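Local coordinates for protein sarcosine oxidase (Pyrococcus horikoshii, PDB 1Y56) that serves as the FAD-binding beta subunit of an L-proline dehydrogenase complex and probably carries out the flavin-dependent oxidation of L-proline, at residues V61-K65 with M339-A343; G86-Y92 with M241-Y247; Q53-E58 with N103-Q107. One frame throughout, in Å; residues are numbered along the deposited sequence.

Contact 1: V61-K65 with M339-A343; sequences VRVMK and MMAPA. With FAD (flavin-adenine dinucleotide), chain I.
The pyrimidine end of the flavin, the one flat group at this contact, is met around its O2 and N3 corner by Met-339, on whose CB the methyl of Met-64 rests. The backbone N of Met-339 donates a nearly straight hydrogen bond to FAD O2 (2.7 Å, 172° at the hydrogen). From the opposite side of the flavin plane comes the methyl group of the same residue, with Met-339 CE 3.6 Å from FAD N3. CG of Met-339 sits between its own backbone N and carbonyl carbon (chi1 60°), and a late bend at the sulfur turns CE to the flavin. Behind this, Met-64 folds back twice along its chain and runs across Met-339 and Met-340 at about a right angle. Its CE lies 3.5 Å from Met-339 CB, and its SD 3.6 Å from Met-340 CG.

The bond to O2 belongs to the first turn of helix 337-354, whose N-terminal end is directed at the flavin, a feature familiar from FAD-dependent oxidoreductases of this family. The helix end would be expected to stabilise negative charge on the N1 and O2 region of a reduced flavin.

Helix 58-78 crosses it nearly at right angles, the two short axes 9.0 Å apart and inclined at 82°. Val-63 fits against the next turn, with its CG1 3.8 Å from Ala-343 CB. The same methyl of Ala-343 rests 3.6 Å from Val-63 O. No hydrogen bond joins the two segments, but helix 58-78 grips the other helix further along, where Ser-67 and Trp-71 both donate to Met-339 O. Ser-67 also takes a weak bond from Ala-343 N, at the kink beside Pro-342, which has no N-H to give.

Contact 2: G86-Y92 with M241-Y247; sequences GYLFLLY and MVISFKY
Tyr-87 and Met-241 lie side by side on one face of a parallel strand pair, and Met-241 CB stands over the face of the tyrosine ring, 3.6 Å from its centroid. The sulfur of Met-241 lies obliquely to that ring in a Met-aromatic contact. Two residues on, Ile-243 repeats the pattern, with CG1 4.1 Å from the centroid of the Phe-89 ring. Placing CG1 beside its backbone N (chi1 -49°) also lets the isoleucine reach back, so that Ile-243 CD1 comes within 3.9 Å of Tyr-87 CE1. The opposite face carries a lighter aliphatic layer, in which Leu-90 CD1 meets Val-242 CG2.

Beyond the strands, Tyr-92 folds over the turn that follows Ser-244. Its OH shares a 2.7 Å hydrogen bond with Ser-244 OG, while Lys-246 CD rests over its ring face, 3.7 Å from the centroid. Tyr-247 turns an edge toward the Tyr-92 ring in an offset edge-to-face pair with planes at 82°. Ser-244 OG additionally accepts from Tyr-247 N, an ST motif that ties the turn to the strand end.

The backbone ladder keeps these layers in step. Leu-88 N donates to Met-241 O, Leu-88 O accepts from Ile-243 N, and Leu-90 N reaches Ile-243 O at 2.8 Å; Met-241 N makes a longer bond to Gly-86 O. Further out, Tyr-87 OH is bonded to Gly-50 O, whose residue also contacts FAD through its amide, and Tyr-247 OH to Glu-133. Phe-100 of helix 94-109 meets Phe-89, and Ile-291 of helix 278-291 covers Leu-90 and Val-242. The pair is one parallel step in a mixed sheet whose other neighbours are antiparallel, consistent with the large sheet of sarcosine oxidase-like FAD oxidoreductases.

Contact 3: Q53-E58 with N103-Q107; sequences QQFNDE and NIEIQ
The turn that leads into helix 58-78, with Asp-57 at its N-cap position, lies along one side of helix 94-109, and Ile-106 of that helix packs against the cap. Ile-106 CD1 lies 3.4 Å from both Asp-57 C and Glu-58 N, so an aliphatic tip meets main chain at the helix start. The Asp-57 side chain, whose CB is directed away from helix 94-109, caps a backbone N in the first turn of helix 58-78 and also bonds the Asn-60 side chain.

The polar grip is made by Gln-107. Its chain, extended beyond CG, carries the amide to the loop, where Gln-107 NE2 donates to Phe-55 O (2.8 Å, 157° at the hydrogen). The donor approaches tilted out of the plane of that carbonyl. The same NE2 gives a second bond to a water at 3.1 Å, and this water donates to Gln-54 OE1. Since Thr-114 holds Gln-107 OE1, both ends of the amide are occupied and its rotation is fixed. Gln-54 crosses Gln-107 with the two amide planes 58° apart, and Gln-54 CG touches Gln-107 OE1 at 3.4 Å. The Gln-54 amide has its own partners in Ser-138 and Asp-143.

At the outer end the side chains of Asn-56 and Asn-103 lie against one another. Phe-55 faces inward, with its ring against Met-64 and in a cation-pi contact with Arg-52. Gln-54 is the centre of an inverse gamma turn, closed by a weak bond from Phe-55 N to Gln-53 O, and the whole is a loop-to-helix junction with a side-chain N-cap.

Contact 1 is wholly buried, contact 2 is buried except for Phe-245 and Lys-246 past the end of its strand, and contact 3 is partly buried. Helix 58-78 joins contacts 1 and 3, since residues 53-58 lead into it. Strand 87-91 of contact 2 is followed by helix 94-109, which supplies 103-107, and Gln-54 OE1 packs 3.3 Å from Phe-89 CD2. Near the flavin, Met-339 CE lies 3.9 Å from Tyr-87 OH. The side chains that meet in contact 1 are apolar, with the helices' hydrogen bonds lying just outside the paired segments; contact 2 combines a main-chain ladder with aromatic rings, and contact 3 amide groups and a water with the packing of Ile-106.

Contact 1: V61-K65 with M339-A343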
loop_
_atom_site.group_PDB
_atom_site.type_symbol
_atom_site.label_atom_id
_atom_site.label_comp_id
_atom_site.label_asym_id
_atom_site.label_seq_id
_atom_site.Cartn_x
_atom_site.Cartn_y
_atom_site.Cartn_z
ATOM N N VAL B 61 -46.075 -20.125 40.654
ATOM C CA VAL B 61 -47.427 -19.606 40.574
ATOM C C VAL B 61 -47.635 -18.504 41.607
ATOM O O VAL B 61 -48.249 -17.470 41.297
ATOM C CB VAL B 61 -48.467 -20.727 40.718
ATOM C CG1 VAL B 61 -49.839 -20.170 41.072
ATOM C CG2 VAL B 61 -48.525 -21.560 39.437
ATOM N N ARG B 62 -47.109 -18.706 42.816
ATOM C CA ARG B 62 -47.210 -17.693 43.869
ATOM C C ARG B 62 -46.388 -16.460 43.506
ATOM O O ARG B 62 -46.871 -15.332 43.616
ATOM C CB ARG B 62 -46.783 -18.231 45.242
ATOM C CG ARG B 62 -47.240 -19.646 45.571
ATOM C CD ARG B 62 -47.867 -19.743 46.949
ATOM N NE ARG B 62 -47.217 -18.884 47.933
ATOM C CZ ARG B 62 -46.387 -19.315 48.879
ATOM N NH1 ARG B 62 -46.090 -20.607 48.978
ATOM N NH2 ARG B 62 -45.840 -18.448 49.723
ATOM N N VAL B 63 -45.154 -16.681 43.064
ATOM C CA VAL B 63 -44.282 -15.601 42.629
ATOM C C VAL B 63 -44.911 -14.766 41.493
ATOM O O VAL B 63 -44.898 -13.537 41.535
ATOM C CB VAL B 63 -42.900 -16.143 42.221
ATOM C CG1 VAL B 63 -42.041 -15.056 41.596
ATOM C CG2 VAL B 63 -42.197 -16.743 43.419
ATOM N N MET B 64 -45.475 -15.435 40.493
ATOM C CA MET B 64 -46.105 -14.733 39.382
ATOM C C MET B 64 -47.423 -14.037 39.744
ATOM O O MET B 64 -47.723 -12.953 39.224
ATOM C CB MET B 64 -46.268 -15.653 38.168
ATOM C CG MET B 64 -44.964 -15.846 37.401
ATOM S SD MET B 64 -43.971 -14.324 37.231
ATOM C CE MET B 64 -45.089 -13.309 36.249
ATOM N N LYS B 65 -48.201 -14.655 40.635
ATOM C CA LYS B 65 -49.378 -14.003 41.189
ATOM C C LYS B 65 -48.931 -12.693 41.829
ATOM O O LYS B 65 -49.467 -11.623 41.538
ATOM C CB LYS B 65 -50.065 -14.885 42.234
ATOM C CG LYS B 65 -51.457 -14.390 42.620
ATOM C CD LYS B 65 -51.748 -14.506 44.122
ATOM C CE LYS B 65 -53.238 -14.815 44.395
ATOM N NZ LYS B 65 -54.250 -13.915 43.744
ATOM N N MET B 339 -41.160 -11.240 33.018
ATOM C CA MET B 339 -42.371 -11.297 33.826
ATOM C C MET B 339 -42.097 -11.434 35.329
ATOM O O MET B 339 -42.821 -10.872 36.149
ATOM C CB MET B 339 -43.287 -12.410 33.332
ATOM C CG MET B 339 -42.706 -13.805 33.362
ATOM S SD MET B 339 -43.875 -14.997 32.656
ATOM C CE MET B 339 -43.420 -15.069 30.916
ATOM N N MET B 340 -41.038 -12.149 35.691
ATOM C CA MET B 340 -40.735 -12.377 37.106
ATOM C C MET B 340 -40.155 -11.155 37.821
ATOM O O MET B 340 -40.266 -11.031 39.045
ATOM C CB MET B 340 -39.762 -13.544 37.256
ATOM C CG MET B 340 -40.394 -14.905 37.148
ATOM S SD MET B 340 -39.195 -16.239 37.306
ATOM C CE MET B 340 -38.660 -16.032 39.007
ATOM N N ALA B 341 -39.537 -10.266 37.048
ATOM C CA ALA B 341 -38.638 -9.249 37.581
ATOM C C ALA B 341 -39.152 -8.476 38.793
ATOM O O ALA B 341 -38.459 -8.427 39.805
ATOM C CB ALA B 341 -38.178 -8.303 36.474
ATOM N N PRO B 342 -40.361 -7.874 38.708
ATOM C CA PRO B 342 -40.900 -7.120 39.836
ATOM C C PRO B 342 -40.912 -7.925 41.123
ATOM O O PRO B 342 -40.554 -7.399 42.183
ATOM C CB PRO B 342 -42.332 -6.851 39.398
ATOM C CG PRO B 342 -42.233 -6.750 37.958
ATOM C CD PRO B 342 -41.309 -7.849 37.580
ATOM N N ALA B 343 -41.314 -9.188 41.027
ATOM C CA ALA B 343 -41.301 -10.068 42.181
ATOM C C ALA B 343 -39.894 -10.440 42.645
ATOM O O ALA B 343 -39.634 -10.434 43.851
ATOM C CB ALA B 343 -42.138 -11.301 41.932
HETATM P PA FAD I . -30.473 -8.929 30.738
HETATM O O1A FAD I . -29.589 -9.593 29.725
HETATM O O2A FAD I . -31.645 -8.121 30.246
HETATM O O5B FAD I . -29.552 -8.055 31.719
HETATM C C5B FAD I . -28.223 -8.445 32.023
HETATM C C4B FAD I . -27.356 -7.218 31.820
HETATM O O4B FAD I . -26.092 -7.432 32.437
HETATM C C3B FAD I . -27.084 -6.916 30.348
HETATM O O3B FAD I . -27.684 -5.659 29.992
HETATM C C2B FAD I . -25.569 -6.878 30.240
HETATM O O2B FAD I . -25.063 -5.748 29.547
HETATM C C1B FAD I . -25.119 -6.742 31.669
HETATM N N9A FAD I . -23.753 -7.273 31.866
HETATM C C8A FAD I . -23.247 -8.444 31.437
HETATM N N7A FAD I . -21.950 -8.511 31.818
HETATM C C5A FAD I . -21.657 -7.376 32.484
HETATM C C6A FAD I . -20.516 -6.888 33.111
HETATM N N6A FAD I . -19.373 -7.618 33.128
HETATM N N1A FAD I . -20.556 -5.680 33.706
HETATM C C2A FAD I . -21.683 -4.936 33.707
HETATM N N3A FAD I . -22.802 -5.379 33.113
HETATM C C4A FAD I . -22.804 -6.597 32.507
HETATM N N1 FAD I . -39.241 -13.129 29.280
HETATM C C2 FAD I . -40.519 -12.975 29.674
HETATM O O2 FAD I . -40.765 -12.918 30.893
HETATM N N3 FAD I . -41.540 -12.882 28.800
HETATM C C4 FAD I . -41.348 -12.928 27.467
HETATM O O4 FAD I . -42.311 -12.830 26.669
HETATM C C4X FAD I . -40.059 -13.098 26.977
HETATM N N5 FAD I . -39.781 -13.161 25.650
HETATM C C5X FAD I . -38.501 -13.317 25.219
HETATM C C6 FAD I . -38.256 -13.374 23.841
HETATM C C7 FAD I . -36.952 -13.526 23.360
HETATM C C7M FAD I . -36.704 -13.587 21.869
HETATM C C8 FAD I . -35.892 -13.624 24.274
HETATM C C8M FAD I . -34.493 -13.788 23.824
HETATM C C9 FAD I . -36.133 -13.569 25.646
HETATM C C9A FAD I . -37.431 -13.411 26.134
HETATM N N10 FAD I . -37.634 -13.359 27.467
HETATM C C10 FAD I . -38.950 -13.203 27.968
HETATM C "C1'" FAD I . -36.509 -13.488 28.386
HETATM C "C2'" FAD I . -36.194 -12.167 29.037
HETATM O "O2'" FAD I . -35.672 -11.311 28.029
HETATM C "C3'" FAD I . -35.123 -12.396 30.078
HETATM O "O3'" FAD I . -35.560 -13.406 30.997
HETATM C "C4'" FAD I . -34.847 -11.103 30.823
HETATM O "O4'" FAD I . -34.445 -10.057 29.922
HETATM C "C5'" FAD I . -33.759 -11.308 31.861
HETATM O "O5'" FAD I . -33.434 -10.004 32.322
HETATM P P FAD I . -32.018 -9.768 32.997
HETATM O O1P FAD I . -31.794 -10.903 33.962
HETATM O O2P FAD I . -31.989 -8.336 33.449
HETATM O O3P FAD I . -31.040 -10.043 31.745
#

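Contact 2: G86-Y92 with M241-Y247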
loop_
_atom_site.group_PDB
_atom_site.type_symbol
_atom_site.label_atom_id
_atom_site.label_comp_id
_atom_site.label_asym_id
_atom_site.label_seq_id
_atom_site.Cartn_x
_atom_site.Cartn_y
_atom_site.Cartn_z
ATOM N N GLY B 86 -54.747 -11.319 28.779
ATOM C CA GLY B 86 -54.769 -12.774 28.967
ATOM C C GLY B 86 -53.665 -13.541 28.255
ATOM O O GLY B 86 -52.901 -12.971 27.469
ATOM N N TYR B 87 -53.582 -14.835 28.567
ATOM C CA TYR B 87 -52.725 -15.810 27.890
ATOM C C TYR B 87 -53.625 -16.959 27.527
ATOM O O TYR B 87 -54.458 -17.374 28.325
ATOM C CB TYR B 87 -51.695 -16.372 28.847
ATOM C CG TYR B 87 -50.233 -16.067 28.601
ATOM C CD1 TYR B 87 -49.350 -17.091 28.283
ATOM C CD2 TYR B 87 -49.718 -14.779 28.767
ATOM C CE1 TYR B 87 -47.996 -16.844 28.104
ATOM C CE2 TYR B 87 -48.352 -14.515 28.588
ATOM C CZ TYR B 87 -47.501 -15.556 28.262
ATOM O OH TYR B 87 -46.157 -15.331 28.086
ATOM N N LEU B 88 -53.425 -17.507 26.340
ATOM C CA LEU B 88 -54.301 -18.528 25.804
ATOM C C LEU B 88 -53.487 -19.730 25.336
ATOM O O LEU B 88 -52.817 -19.669 24.308
ATOM C CB LEU B 88 -55.065 -17.923 24.639
ATOM C CG LEU B 88 -56.295 -18.634 24.126
ATOM C CD1 LEU B 88 -57.407 -18.562 25.170
ATOM C CD2 LEU B 88 -56.709 -17.961 22.837
ATOM N N PHE B 89 -53.522 -20.815 26.101
ATOM C CA PHE B 89 -52.830 -22.038 25.718
ATOM C C PHE B 89 -53.768 -22.918 24.905
ATOM O O PHE B 89 -54.739 -23.439 25.447
ATOM C CB PHE B 89 -52.390 -22.799 26.960
ATOM C CG PHE B 89 -51.211 -22.192 27.676
ATOM C CD1 PHE B 89 -49.919 -22.652 27.432
ATOM C CD2 PHE B 89 -51.393 -21.188 28.632
ATOM C CE1 PHE B 89 -48.833 -22.109 28.114
ATOM C CE2 PHE B 89 -50.307 -20.645 29.313
ATOM C CZ PHE B 89 -49.035 -21.101 29.059
ATOM N N LEU B 90 -53.499 -23.089 23.613
ATOM C CA LEU B 90 -54.347 -23.964 22.794
ATOM C C LEU B 90 -54.031 -25.440 23.009
ATOM O O LEU B 90 -52.875 -25.835 22.961
ATOM C CB LEU B 90 -54.208 -23.642 21.307
ATOM C CG LEU B 90 -54.406 -22.207 20.834
ATOM C CD1 LEU B 90 -53.976 -22.088 19.385
ATOM C CD2 LEU B 90 -55.850 -21.781 21.042
ATOM N N LEU B 91 -55.064 -26.250 23.225
ATOM C CA LEU B 91 -54.912 -27.694 23.433
ATOM C C LEU B 91 -55.555 -28.494 22.298
ATOM O O LEU B 91 -56.581 -28.099 21.749
ATOM C CB LEU B 91 -55.533 -28.095 24.770
ATOM C CG LEU B 91 -54.906 -27.762 26.129
ATOM C CD1 LEU B 91 -53.788 -26.727 26.123
ATOM C CD2 LEU B 91 -56.014 -27.321 27.067
ATOM N N TYR B 92 -54.952 -29.632 21.964
ATOM C CA TYR B 92 -55.385 -30.423 20.796
ATOM C C TYR B 92 -55.696 -31.886 21.058
ATOM O O TYR B 92 -56.275 -32.533 20.193
ATOM C CB TYR B 92 -54.348 -30.355 19.680
ATOM C CG TYR B 92 -53.939 -28.963 19.325
ATOM C CD1 TYR B 92 -54.523 -28.307 18.251
ATOM C CD2 TYR B 92 -52.964 -28.294 20.064
ATOM C CE1 TYR B 92 -54.142 -27.018 17.913
ATOM C CE2 TYR B 92 -52.581 -27.012 19.737
ATOM C CZ TYR B 92 -53.168 -26.381 18.658
ATOM O OH TYR B 92 -52.792 -25.108 18.330
ATOM N N MET B 241 -51.644 -13.252 24.588
ATOM C CA MET B 241 -50.554 -14.083 24.119
ATOM C C MET B 241 -51.159 -15.454 23.794
ATOM O O MET B 241 -51.739 -16.094 24.661
ATOM C CB MET B 241 -49.526 -14.204 25.228
ATOM C CG MET B 241 -48.211 -14.807 24.817
ATOM S SD MET B 241 -47.128 -13.626 23.999
ATOM C CE MET B 241 -47.118 -14.353 22.386
ATOM N N VAL B 242 -51.083 -15.891 22.544
ATOM C CA VAL B 242 -51.554 -17.239 22.218
ATOM C C VAL B 242 -50.375 -18.216 22.127
ATOM O O VAL B 242 -49.382 -17.952 21.432
ATOM C CB VAL B 242 -52.570 -17.299 21.011
ATOM C CG1 VAL B 242 -52.649 -15.992 20.276
ATOM C CG2 VAL B 242 -52.267 -18.433 20.072
ATOM N N ILE B 243 -50.487 -19.321 22.867
ATOM C CA ILE B 243 -49.468 -20.360 22.893
ATOM C C ILE B 243 -50.001 -21.609 22.232
ATOM O O ILE B 243 -51.141 -22.015 22.485
ATOM C CB ILE B 243 -49.038 -20.715 24.342
ATOM C CG1 ILE B 243 -48.724 -19.453 25.157
ATOM C CG2 ILE B 243 -47.860 -21.715 24.349
ATOM C CD1 ILE B 243 -47.550 -18.624 24.652
ATOM N N SER B 244 -49.175 -22.214 21.384
ATOM C CA SER B 244 -49.466 -23.534 20.839
ATOM C C SER B 244 -48.271 -24.472 21.030
ATOM O O SER B 244 -47.295 -24.406 20.276
ATOM C CB SER B 244 -49.854 -23.439 19.369
ATOM O OG SER B 244 -50.151 -24.717 18.853
ATOM N N PHE B 245 -48.336 -25.323 22.055
ATOM C CA PHE B 245 -47.293 -26.311 22.283
ATOM C C PHE B 245 -47.216 -27.262 21.091
ATOM O O PHE B 245 -46.128 -27.528 20.583
ATOM C CB PHE B 245 -47.530 -27.108 23.565
ATOM C CG PHE B 245 -46.985 -26.456 24.810
ATOM C CD1 PHE B 245 -47.645 -26.596 26.025
ATOM C CD2 PHE B 245 -45.809 -25.708 24.780
ATOM C CE1 PHE B 245 -47.140 -26.001 27.194
ATOM C CE2 PHE B 245 -45.300 -25.102 25.954
ATOM C CZ PHE B 245 -45.971 -25.257 27.155
ATOM N N LYS B 246 -48.364 -27.746 20.625
ATOM C CA LYS B 246 -48.367 -28.699 19.529
ATOM C C LYS B 246 -47.658 -28.150 18.296
ATOM O O LYS B 246 -46.864 -28.848 17.686
ATOM C CB LYS B 246 -49.783 -29.163 19.199
ATOM C CG LYS B 246 -49.933 -29.809 17.832
ATOM C CD LYS B 246 -51.340 -30.352 17.618
ATOM C CE LYS B 246 -51.647 -30.617 16.141
ATOM N NZ LYS B 246 -51.032 -31.890 15.670
ATOM N N TYR B 247 -47.922 -26.901 17.927
ATOM C CA TYR B 247 -47.249 -26.326 16.756
ATOM C C TYR B 247 -45.944 -25.584 17.095
ATOM O O TYR B 247 -45.819 -24.385 16.886
ATOM C CB TYR B 247 -48.205 -25.463 15.926
ATOM C CG TYR B 247 -49.266 -26.262 15.191
ATOM C CD1 TYR B 247 -50.630 -26.069 15.456
ATOM C CD2 TYR B 247 -48.908 -27.219 14.236
ATOM C CE1 TYR B 247 -51.605 -26.817 14.784
ATOM C CE2 TYR B 247 -49.873 -27.966 13.559
ATOM C CZ TYR B 247 -51.213 -27.763 13.839
ATOM O OH TYR B 247 -52.150 -28.502 13.169
#

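Contact 3: Q53-E58 with N103-Q107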
loop_
_atom_site.group_PDB
_atom_site.type_symbol
_atom_site.label_atom_id
_atom_site.label_comp_id
_atom_site.label_asym_id
_atom_site.label_seq_id
_atom_site.Cartn_x
_atom_site.Cartn_y
_atom_site.Cartn_z
ATOM N N GLN B 53 -49.042 -16.080 34.661
ATOM C CA GLN B 53 -49.124 -16.759 35.969
ATOM C C GLN B 53 -49.389 -18.260 35.814
ATOM O O GLN B 53 -49.451 -18.983 36.806
ATOM C CB GLN B 53 -50.212 -16.141 36.856
ATOM C CG GLN B 53 -50.032 -14.672 37.188
ATOM C CD GLN B 53 -51.345 -13.995 37.528
ATOM O OE1 GLN B 53 -51.612 -13.697 38.697
ATOM N NE2 GLN B 53 -52.180 -13.758 36.512
ATOM N N GLN B 54 -49.561 -18.714 34.572
ATOM C CA GLN B 54 -49.846 -20.119 34.279
ATOM C C GLN B 54 -48.567 -20.967 34.254
ATOM O O GLN B 54 -48.022 -21.288 33.201
ATOM C CB GLN B 54 -50.647 -20.258 32.986
ATOM C CG GLN B 54 -52.033 -19.636 33.058
ATOM C CD GLN B 54 -52.819 -19.813 31.774
ATOM O OE1 GLN B 54 -53.151 -20.931 31.381
ATOM N NE2 GLN B 54 -53.121 -18.701 31.108
ATOM N N PHE B 55 -48.100 -21.298 35.453
ATOM C CA PHE B 55 -46.962 -22.175 35.680
ATOM C C PHE B 55 -47.467 -23.464 36.340
ATOM O O PHE B 55 -48.674 -23.607 36.574
ATOM C CB PHE B 55 -45.914 -21.451 36.525
ATOM C CG PHE B 55 -45.141 -20.422 35.754
ATOM C CD1 PHE B 55 -45.709 -19.182 35.452
ATOM C CD2 PHE B 55 -43.851 -20.694 35.310
ATOM C CE1 PHE B 55 -44.993 -18.219 34.718
ATOM C CE2 PHE B 55 -43.124 -19.751 34.585
ATOM C CZ PHE B 55 -43.692 -18.511 34.282
ATOM N N ASN B 56 -46.562 -24.395 36.635
ATOM C CA ASN B 56 -46.966 -25.763 36.949
ATOM C C ASN B 56 -46.521 -26.257 38.297
ATOM O O ASN B 56 -46.468 -27.464 38.539
ATOM C CB ASN B 56 -46.451 -26.679 35.862
ATOM C CG ASN B 56 -46.871 -26.204 34.508
ATOM O OD1 ASN B 56 -48.016 -25.780 34.328
ATOM N ND2 ASN B 56 -45.948 -26.228 33.548
ATOM N N ASP B 57 -46.208 -25.318 39.174
ATOM C CA ASP B 57 -45.725 -25.645 40.495
ATOM C C ASP B 57 -46.015 -24.464 41.393
ATOM O O ASP B 57 -46.164 -23.333 40.933
ATOM C CB ASP B 57 -44.233 -25.916 40.451
ATOM C CG ASP B 57 -43.466 -24.781 39.820
ATOM O OD1 ASP B 57 -42.935 -23.944 40.603
ATOM O OD2 ASP B 57 -43.426 -24.713 38.557
ATOM N N GLU B 58 -46.096 -24.739 42.680
ATOM C CA GLU B 58 -46.579 -23.764 43.626
ATOM C C GLU B 58 -45.748 -22.490 43.631
ATOM O O GLU B 58 -46.294 -21.412 43.471
ATOM C CB GLU B 58 -46.651 -24.400 45.004
ATOM C CG GLU B 58 -46.635 -23.428 46.142
ATOM C CD GLU B 58 -46.884 -24.114 47.450
ATOM O OE1 GLU B 58 -46.938 -25.367 47.446
ATOM O OE2 GLU B 58 -47.051 -23.405 48.470
ATOM N N ASN B 103 -52.512 -28.808 35.690
ATOM C CA ASN B 103 -51.812 -27.525 35.893
ATOM C C ASN B 103 -52.706 -26.429 36.445
ATOM O O ASN B 103 -52.275 -25.638 37.287
ATOM C CB ASN B 103 -51.224 -26.991 34.583
ATOM C CG ASN B 103 -50.240 -27.936 33.940
ATOM O OD1 ASN B 103 -49.733 -28.865 34.573
ATOM N ND2 ASN B 103 -49.954 -27.694 32.662
ATOM N N ILE B 104 -53.936 -26.370 35.925
ATOM C CA ILE B 104 -54.913 -25.345 36.284
ATOM C C ILE B 104 -55.298 -25.535 37.735
ATOM O O ILE B 104 -55.391 -24.569 38.509
ATOM C CB ILE B 104 -56.179 -25.416 35.392
ATOM C CG1 ILE B 104 -55.853 -25.035 33.938
ATOM C CG2 ILE B 104 -57.290 -24.503 35.941
ATOM C CD1 ILE B 104 -56.879 -25.560 32.894
ATOM N N GLU B 105 -55.500 -26.798 38.090
ATOM C CA GLU B 105 -55.843 -27.177 39.441
ATOM C C GLU B 105 -54.842 -26.587 40.424
ATOM O O GLU B 105 -55.238 -25.948 41.403
ATOM C CB GLU B 105 -55.903 -28.694 39.565
ATOM C CG GLU B 105 -56.577 -29.183 40.844
ATOM C CD GLU B 105 -56.917 -30.670 40.810
ATOM O OE1 GLU B 105 -56.933 -31.290 41.906
ATOM O OE2 GLU B 105 -57.159 -31.215 39.694
ATOM N N ILE B 106 -53.551 -26.767 40.143
ATOM C CA ILE B 106 -52.521 -26.245 41.036
ATOM C C ILE B 106 -52.498 -24.705 40.993
ATOM O O ILE B 106 -52.347 -24.062 42.035
ATOM C CB ILE B 106 -51.083 -26.973 40.906
ATOM C CG1 ILE B 106 -49.945 -26.013 40.567
ATOM C CG2 ILE B 106 -51.083 -28.221 40.013
ATOM C CD1 ILE B 106 -49.278 -25.464 41.814
ATOM N N GLN B 107 -52.687 -24.132 39.801
ATOM C CA GLN B 107 -52.823 -22.670 39.638
ATOM C C GLN B 107 -53.926 -22.098 40.522
ATOM O O GLN B 107 -53.702 -21.144 41.272
ATOM C CB GLN B 107 -53.104 -22.308 38.181
ATOM C CG GLN B 107 -51.852 -22.155 37.342
ATOM C CD GLN B 107 -52.079 -22.471 35.877
ATOM O OE1 GLN B 107 -53.044 -22.022 35.265
ATOM N NE2 GLN B 107 -51.183 -23.254 35.308
HETATM O O HOH W 1 -52.337 -23.711 32.431
#